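Local coordinates for penicillin-binding protein 2 (Pbp2) (Helicobacter pylori, PDB 5LP5), which probably cross-links peptidoglycan as a penicillin-binding transpeptidase of the cell-shape machinery, in which it forms a complex with MreC, at residues T332-P337 against H354-L359; F346-K351 against E365-Y370; K361-S366 against Y489-H494. One frame throughout, in Å; residues are numbered along the deposited sequence.

Contact 1 (T332-P337 against H354-L359); sequences TIPTPP and HGNSNL
Two short antiparallel strands, 333-334 and 356-357, pair here mainly through their backbones. I333 gives its N-H to S357 O at 3.2 Å, almost straight at 171°, and I333 O takes the N-H of S357 in return at 3.0 Å. Both donors stand above the acceptor's carbonyl plane. The next pair, P334 with N356, is non-hydrogen-bonded, so the missing N-H of the proline costs no bond in this register. Beyond it H354 and G355 both face T335, a classic beta bulge: T335 N donates to G355 O, while T335 O receives H354 N at 2.9 Å, nearly along its C=O axis. The side chain of T335 joins in. With OG1 beside its own backbone N (chi1 -60°), the hydroxyl donates to S357 OG at 2.6 Å, and CG2 packs on H354 CB at 3.9 Å. On the face carrying P334 and N356, N356 OD1 rests 3.5 Å from P334 CA. N358 caps the following helix through K361 N, and T332 OG1 bonds N330 O. Backbone groups of I333, T335, S357, H354 and G355 thus satisfy one another, as do two hydroxyls, while lysines bind outward carbonyls: K373 takes P334 O, K361 both H354 O and N356 O.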
# COMPACT_ATOMS: atom_id res chain seq x y z
N THR A 332 56.93 -12.72 -26.01
CA THR A 332 56.40 -12.34 -27.31
C THR A 332 56.54 -13.54 -28.24
O THR A 332 57.57 -14.22 -28.23
CB THR A 332 57.18 -11.14 -27.89
OG1 THR A 332 57.35 -10.14 -26.88
CG2 THR A 332 56.44 -10.54 -29.08
N ILE A 333 55.50 -13.82 -29.02
CA ILE A 333 55.54 -14.91 -30.00
C ILE A 333 54.85 -14.48 -31.30
O ILE A 333 54.03 -13.56 -31.30
CB ILE A 333 54.87 -16.20 -29.47
CG1 ILE A 333 53.37 -15.98 -29.23
CG2 ILE A 333 55.57 -16.65 -28.19
CD1 ILE A 333 52.61 -17.22 -28.79
N PRO A 334 55.20 -15.13 -32.42
CA PRO A 334 54.58 -14.78 -33.72
C PRO A 334 53.09 -15.16 -33.83
O PRO A 334 52.69 -16.25 -33.46
CB PRO A 334 55.43 -15.55 -34.74
CG PRO A 334 56.17 -16.59 -33.97
CD PRO A 334 56.31 -16.09 -32.56
N THR A 335 52.29 -14.23 -34.34
CA THR A 335 50.83 -14.38 -34.38
C THR A 335 50.29 -14.24 -35.80
O THR A 335 49.86 -13.16 -36.21
CB THR A 335 50.16 -13.35 -33.45
OG1 THR A 335 50.62 -13.55 -32.11
CG2 THR A 335 48.64 -13.49 -33.47
N PRO A 336 50.30 -15.34 -36.55
CA PRO A 336 49.76 -15.38 -37.91
C PRO A 336 48.23 -15.43 -37.93
O PRO A 336 47.60 -15.55 -36.86
CB PRO A 336 50.33 -16.67 -38.48
CG PRO A 336 50.58 -17.53 -37.30
CD PRO A 336 50.97 -16.60 -36.19
N PRO A 337 47.63 -15.35 -39.13
CA PRO A 337 46.17 -15.42 -39.30
C PRO A 337 45.53 -16.69 -38.72
O PRO A 337 44.36 -16.67 -38.39
CB PRO A 337 45.98 -15.38 -40.82
CG PRO A 337 47.18 -14.65 -41.32
CD PRO A 337 48.30 -15.07 -40.41
N HIS A 354 48.18 -10.90 -36.69
CA HIS A 354 48.60 -9.84 -35.76
C HIS A 354 50.09 -9.85 -35.41
O HIS A 354 50.48 -9.60 -34.26
CB HIS A 354 47.72 -9.89 -34.50
CG HIS A 354 46.27 -9.58 -34.78
ND1 HIS A 354 45.33 -10.55 -35.05
CD2 HIS A 354 45.62 -8.40 -34.84
CE1 HIS A 354 44.16 -9.99 -35.27
NE2 HIS A 354 44.30 -8.68 -35.14
N GLY A 355 50.93 -10.11 -36.40
CA GLY A 355 52.40 -10.00 -36.25
C GLY A 355 53.02 -10.70 -35.05
O GLY A 355 52.64 -11.82 -34.71
N ASN A 356 53.98 -10.04 -34.41
CA ASN A 356 54.50 -10.47 -33.10
C ASN A 356 53.61 -9.87 -32.02
O ASN A 356 53.17 -8.72 -32.15
CB ASN A 356 55.95 -10.01 -32.90
CG ASN A 356 56.99 -10.94 -33.52
OD1 ASN A 356 56.66 -11.98 -34.10
ND2 ASN A 356 58.25 -10.58 -33.39
N SER A 357 53.34 -10.62 -30.96
CA SER A 357 52.51 -10.11 -29.85
C SER A 357 52.74 -10.81 -28.51
O SER A 357 52.97 -12.02 -28.43
CB SER A 357 51.03 -10.17 -30.24
OG SER A 357 50.65 -11.48 -30.61
N ASN A 358 52.67 -10.02 -27.44
CA ASN A 358 52.86 -10.49 -26.07
C ASN A 358 51.48 -10.59 -25.40
O ASN A 358 50.45 -10.49 -26.07
CB ASN A 358 53.78 -9.53 -25.31
CG ASN A 358 53.31 -8.09 -25.39
OD1 ASN A 358 52.11 -7.81 -25.34
ND2 ASN A 358 54.26 -7.16 -25.51
N LEU A 359 51.46 -10.77 -24.08
CA LEU A 359 50.19 -10.77 -23.32
C LEU A 359 49.44 -9.42 -23.43
O LEU A 359 48.27 -9.39 -23.81
CB LEU A 359 50.44 -11.12 -21.84
CG LEU A 359 49.29 -11.84 -21.09
CD1 LEU A 359 49.74 -12.31 -19.71
CD2 LEU A 359 48.05 -10.99 -20.94

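Contact 2 (F346-K351 against E365-Y370); sequences FRDWKK and ESVDVY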
# COMPACT_ATOMS: atom_id res chain seq x y z
N PHE A 346 42.95 -23.63 -36.53
CA PHE A 346 42.26 -22.77 -35.57
C PHE A 346 42.49 -21.29 -35.91
O PHE A 346 43.59 -20.74 -35.75
CB PHE A 346 42.73 -23.08 -34.15
CG PHE A 346 42.36 -24.46 -33.69
CD1 PHE A 346 43.15 -25.54 -34.05
CD2 PHE A 346 41.22 -24.68 -32.94
CE1 PHE A 346 42.82 -26.82 -33.64
CE2 PHE A 346 40.89 -25.95 -32.53
CZ PHE A 346 41.68 -27.03 -32.89
N ARG A 347 41.41 -20.66 -36.36
CA ARG A 347 41.51 -19.37 -37.03
C ARG A 347 41.35 -18.18 -36.08
O ARG A 347 40.58 -18.23 -35.12
CB ARG A 347 40.45 -19.31 -38.13
CG ARG A 347 40.53 -20.50 -39.08
CD ARG A 347 39.43 -20.45 -40.13
NE ARG A 347 39.81 -21.27 -41.27
CZ ARG A 347 40.60 -20.87 -42.27
NH1 ARG A 347 41.10 -19.64 -42.29
NH2 ARG A 347 40.88 -21.70 -43.25
N ASP A 348 42.12 -17.13 -36.37
CA ASP A 348 42.06 -15.84 -35.66
C ASP A 348 40.93 -15.01 -36.27
O ASP A 348 40.60 -15.17 -37.44
CB ASP A 348 43.40 -15.10 -35.76
CG ASP A 348 43.46 -13.85 -34.92
OD1 ASP A 348 42.70 -12.89 -35.21
OD2 ASP A 348 44.28 -13.83 -33.97
N TRP A 349 40.34 -14.13 -35.46
CA TRP A 349 39.10 -13.47 -35.86
C TRP A 349 39.24 -12.60 -37.12
O TRP A 349 38.28 -12.46 -37.89
CB TRP A 349 38.47 -12.67 -34.70
CG TRP A 349 39.34 -11.57 -34.19
CD1 TRP A 349 40.34 -11.68 -33.26
CD2 TRP A 349 39.30 -10.19 -34.57
NE1 TRP A 349 40.93 -10.46 -33.06
CE2 TRP A 349 40.32 -9.53 -33.85
CE3 TRP A 349 38.52 -9.45 -35.47
CZ2 TRP A 349 40.56 -8.16 -34.00
CZ3 TRP A 349 38.76 -8.08 -35.61
CH2 TRP A 349 39.77 -7.46 -34.88
N LYS A 350 40.41 -12.01 -37.35
CA LYS A 350 40.61 -11.29 -38.61
C LYS A 350 41.71 -11.88 -39.45
O LYS A 350 42.82 -12.10 -38.98
CB LYS A 350 40.87 -9.79 -38.42
CG LYS A 350 40.57 -8.99 -39.68
CD LYS A 350 39.08 -8.93 -40.00
CE LYS A 350 38.81 -8.31 -41.36
NZ LYS A 350 37.43 -7.76 -41.49
N LYS A 351 41.32 -12.14 -40.71
CA LYS A 351 42.16 -12.59 -41.82
C LYS A 351 43.66 -12.23 -41.72
O LYS A 351 44.54 -13.10 -41.83
CB LYS A 351 41.55 -11.96 -43.10
CG LYS A 351 42.01 -12.51 -44.44
CD LYS A 351 41.47 -11.65 -45.58
CE LYS A 351 41.83 -12.21 -46.94
NZ LYS A 351 41.53 -11.24 -48.03
N GLU A 365 44.30 -6.38 -28.48
CA GLU A 365 43.76 -6.55 -29.82
C GLU A 365 42.83 -7.75 -29.93
O GLU A 365 42.47 -8.14 -31.04
CB GLU A 365 44.92 -6.65 -30.83
CG GLU A 365 45.73 -5.37 -30.97
CD GLU A 365 46.92 -5.51 -31.90
OE1 GLU A 365 47.05 -6.55 -32.59
OE2 GLU A 365 47.75 -4.59 -31.95
N SER A 366 42.42 -8.32 -28.79
CA SER A 366 41.52 -9.47 -28.75
C SER A 366 42.08 -10.54 -29.70
O SER A 366 41.36 -11.06 -30.54
CB SER A 366 40.09 -9.04 -29.16
OG SER A 366 39.12 -10.05 -28.92
N VAL A 367 43.38 -10.83 -29.55
CA VAL A 367 44.08 -11.78 -30.42
C VAL A 367 43.83 -13.22 -29.97
O VAL A 367 43.89 -13.52 -28.78
CB VAL A 367 45.60 -11.53 -30.44
CG1 VAL A 367 46.32 -12.58 -31.29
CG2 VAL A 367 45.91 -10.16 -30.98
N ASP A 368 43.59 -14.09 -30.94
CA ASP A 368 43.19 -15.47 -30.67
C ASP A 368 44.39 -16.41 -30.58
O ASP A 368 44.43 -17.28 -29.70
CB ASP A 368 42.19 -15.94 -31.72
CG ASP A 368 40.80 -15.28 -31.59
OD1 ASP A 368 40.41 -14.85 -30.48
OD2 ASP A 368 40.06 -15.20 -32.58
N VAL A 369 45.37 -16.24 -31.47
CA VAL A 369 46.45 -17.23 -31.61
C VAL A 369 47.39 -17.33 -30.40
O VAL A 369 47.86 -18.42 -30.09
CB VAL A 369 47.27 -17.03 -32.91
CG1 VAL A 369 48.51 -17.91 -32.92
CG2 VAL A 369 46.41 -17.35 -34.12
N TYR A 370 47.65 -16.20 -29.74
CA TYR A 370 48.48 -16.23 -28.53
C TYR A 370 47.95 -17.29 -27.56
O TYR A 370 48.72 -18.04 -26.96
CB TYR A 370 48.50 -14.85 -27.87
CG TYR A 370 49.24 -14.78 -26.54
CD1 TYR A 370 50.60 -14.52 -26.49
CD2 TYR A 370 48.57 -14.98 -25.34
CE1 TYR A 370 51.28 -14.42 -25.28
CE2 TYR A 370 49.23 -14.90 -24.12
CZ TYR A 370 50.58 -14.61 -24.09
OH TYR A 370 51.25 -14.53 -22.88
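One firm hydrogen bond crosses this contact, and D348 accepts it from the loop after strand 345-347. Its CG lies anti to the backbone N (chi1 -173°), which sends the carboxylate across to the turn before helix 369-377. D348 OD2 accepts D368 N at 3.1 Å, with the donor well above the carboxylate plane. The other oxygen, D348 OD1, uses its anti lone pair for K350 N at 3.3 Å, closing an Asx turn that fixes the carboxylate's rotation. W349 has CG in the crowded position between backbone N and carbonyl carbon (chi1 61°), so its indole reaches the same turn: NE1 makes a weak bond to E365 O at 3.4 Å, with the oxygen at the ring edge.

Charge enters through D368. Its OD2 sits 4.4 Å from D348 OD1, a like-charge approach that the salt bridge from D368 OD1 to K314 may offset. D368 meets the indole edge, OD2 lying 3.6 Å from W349 CD1, with ring and carboxylate planes 76° apart.

Van der Waals contact is slight: V369 CG2 approaches D348 CB at 4.1 Å, and V367 CG1 also touches D348 OD2.

S366 OG bonds S311 OG, the serine of an apparent SxxK sequence that also supplies K314. S366-V367-D368 is therefore consistent with the SxN-type (here SxD) active-site motif of penicillin-binding transpeptidases, with D348 accepting the backbone N-H of D368.

Contact 3 (K361-S366 against Y489-H494); sequences KAIRES and YEVCNH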
# COMPACT_ATOMS: atom_id res chain seq x y z
N LYS A 361 49.50 -7.16 -25.63
CA LYS A 361 49.00 -6.91 -26.98
C LYS A 361 47.87 -7.87 -27.37
O LYS A 361 46.95 -7.50 -28.11
CB LYS A 361 50.14 -6.99 -28.00
CG LYS A 361 49.75 -6.48 -29.38
CD LYS A 361 50.85 -6.64 -30.41
CE LYS A 361 50.23 -6.82 -31.79
NZ LYS A 361 51.19 -7.21 -32.85
N ALA A 362 47.95 -9.10 -26.86
CA ALA A 362 46.93 -10.12 -27.13
C ALA A 362 45.58 -9.74 -26.49
O ALA A 362 44.51 -9.99 -27.06
CB ALA A 362 47.39 -11.49 -26.64
N ILE A 363 45.67 -9.16 -25.30
CA ILE A 363 44.51 -8.59 -24.63
C ILE A 363 44.00 -7.41 -25.43
O ILE A 363 42.82 -7.35 -25.81
CB ILE A 363 44.86 -8.11 -23.20
CG1 ILE A 363 45.22 -9.28 -22.29
CG2 ILE A 363 43.67 -7.33 -22.63
CD1 ILE A 363 45.57 -8.89 -20.86
N ARG A 364 44.91 -6.46 -25.68
CA ARG A 364 44.59 -5.22 -26.37
C ARG A 364 43.78 -5.48 -27.64
O ARG A 364 42.69 -4.91 -27.85
CB ARG A 364 45.89 -4.47 -26.74
CG ARG A 364 45.66 -3.11 -27.40
CD ARG A 364 46.87 -2.63 -28.18
NE ARG A 364 48.09 -2.75 -27.39
CZ ARG A 364 49.31 -2.69 -27.89
NH1 ARG A 364 49.51 -2.49 -29.19
NH2 ARG A 364 50.35 -2.82 -27.08
N GLU A 365 44.30 -6.38 -28.48
CA GLU A 365 43.76 -6.55 -29.82
C GLU A 365 42.83 -7.75 -29.93
O GLU A 365 42.47 -8.14 -31.04
CB GLU A 365 44.92 -6.65 -30.83
CG GLU A 365 45.73 -5.37 -30.97
CD GLU A 365 46.92 -5.51 -31.90
OE1 GLU A 365 47.05 -6.55 -32.59
OE2 GLU A 365 47.75 -4.59 -31.95
N SER A 366 42.42 -8.32 -28.79
CA SER A 366 41.52 -9.47 -28.75
C SER A 366 42.08 -10.54 -29.70
O SER A 366 41.36 -11.06 -30.54
CB SER A 366 40.09 -9.04 -29.16
OG SER A 366 39.12 -10.05 -28.92
N TYR A 489 43.32 -1.45 -20.05
CA TYR A 489 43.58 -0.03 -20.29
C TYR A 489 43.84 0.24 -21.78
O TYR A 489 43.28 1.17 -22.37
CB TYR A 489 44.76 0.45 -19.45
CG TYR A 489 45.17 1.89 -19.71
CD1 TYR A 489 44.36 2.94 -19.31
CD2 TYR A 489 46.36 2.19 -20.37
CE1 TYR A 489 44.74 4.25 -19.55
CE2 TYR A 489 46.74 3.49 -20.62
CZ TYR A 489 45.93 4.51 -20.20
OH TYR A 489 46.30 5.81 -20.44
N GLU A 490 44.68 -0.60 -22.37
CA GLU A 490 45.08 -0.47 -23.77
C GLU A 490 43.93 -0.75 -24.74
O GLU A 490 43.91 -0.22 -25.84
CB GLU A 490 46.30 -1.35 -24.07
CG GLU A 490 47.61 -0.80 -23.53
CD GLU A 490 48.80 -1.72 -23.71
OE1 GLU A 490 48.70 -2.77 -24.39
OE2 GLU A 490 49.88 -1.39 -23.17
N VAL A 491 42.98 -1.59 -24.35
CA VAL A 491 41.86 -1.91 -25.25
C VAL A 491 41.05 -0.66 -25.58
O VAL A 491 40.57 -0.51 -26.70
CB VAL A 491 40.91 -2.97 -24.64
CG1 VAL A 491 39.74 -3.22 -25.57
CG2 VAL A 491 41.65 -4.27 -24.38
N CYS A 492 40.94 0.21 -24.59
CA CYS A 492 40.09 1.40 -24.63
C CYS A 492 40.89 2.64 -25.01
O CYS A 492 40.33 3.60 -25.54
CB CYS A 492 39.47 1.62 -23.25
SG CYS A 492 37.84 0.90 -22.93
N ASN A 493 42.20 2.62 -24.74
CA ASN A 493 43.04 3.83 -24.81
C ASN A 493 44.18 3.82 -25.83
O ASN A 493 44.57 4.88 -26.32
CB ASN A 493 43.61 4.12 -23.43
CG ASN A 493 42.53 4.45 -22.43
OD1 ASN A 493 41.92 5.52 -22.50
ND2 ASN A 493 42.27 3.53 -21.51
N HIS A 494 44.75 2.66 -26.13
CA HIS A 494 45.77 2.52 -27.18
C HIS A 494 45.06 2.50 -28.55
O HIS A 494 43.97 1.97 -28.68
CB HIS A 494 46.57 1.23 -26.96
CG HIS A 494 47.86 1.16 -27.73
ND1 HIS A 494 47.92 0.95 -29.09
CD2 HIS A 494 49.14 1.25 -27.30
CE1 HIS A 494 49.18 0.94 -29.48
NE2 HIS A 494 49.94 1.11 -28.41
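The end of helix 359-364 meets the last turn of helix 475-493 in the transpeptidase domain. The shorter helix finishes in a Schellman motif, with S366 at positive phi as its C-prime residue, S366 N bonded to I363 O and V367 N to A362 O. R364, the last residue of the helix, carries the contact. Its CG is anti to the backbone N (chi1 -177°) and the chain bends at chi3 (-49°), so that an edge of the guanidinium meets E490 and one face meets H494, the residue just after helix 475-493. Side-on, NE and NH2 both grip one oxygen of E490: NE to OE1 is 3.1 Å, and NH2 reaches the same OE1 at 3.2 Å. That oxygen lies in the guanidinium plane, yet the two donors approach it from above the carboxylate plane. The flat of the same guanidinium stacks on the ring of H494, centres 3.8 Å apart and planes at 17°, with NH1 nearest at 3.5 Å from H494 CE1. CD of R364 makes an off-centre CH-pi contact with that ring, 4.2 Å from its centroid. The opposite face of the guanidinium is backed by K361 CG.

Behind the charged pair, V491 CG2 packs on I363 O and, at 4.1 Å, on I363 CG2. H494 ND1 accepts D496 N, which holds the imidazole, and the neighbouring C492 is tied to strand 511-517 by its disulfide with C512. The carboxylate of E490, with E365 at long range, would balance the charge of R364, whose stacking would probably disfavour a protonated H494.

How the contacts relate
From the N terminus, 332-337 comes first; the strands 338-340 and 345-347 pair next, the second running into 346-351, and the chain returns at 354-359, where contact 1 closes a short loop. Contact 2 opens inside that loop and closes beyond it, at 365-370, so the two cross; P337 O and D348 N join them. Contact 3 starts after contact 1 has closed, on 361-366, sharing E365 and S366 with contact 2, and spans an excursion of 122 residues, half of them helical and none in strands, before 489-494. Together the three fasten the two-stranded sheets to helices 359-364 and 369-377, and those to helix 475-493 beside the putative active site.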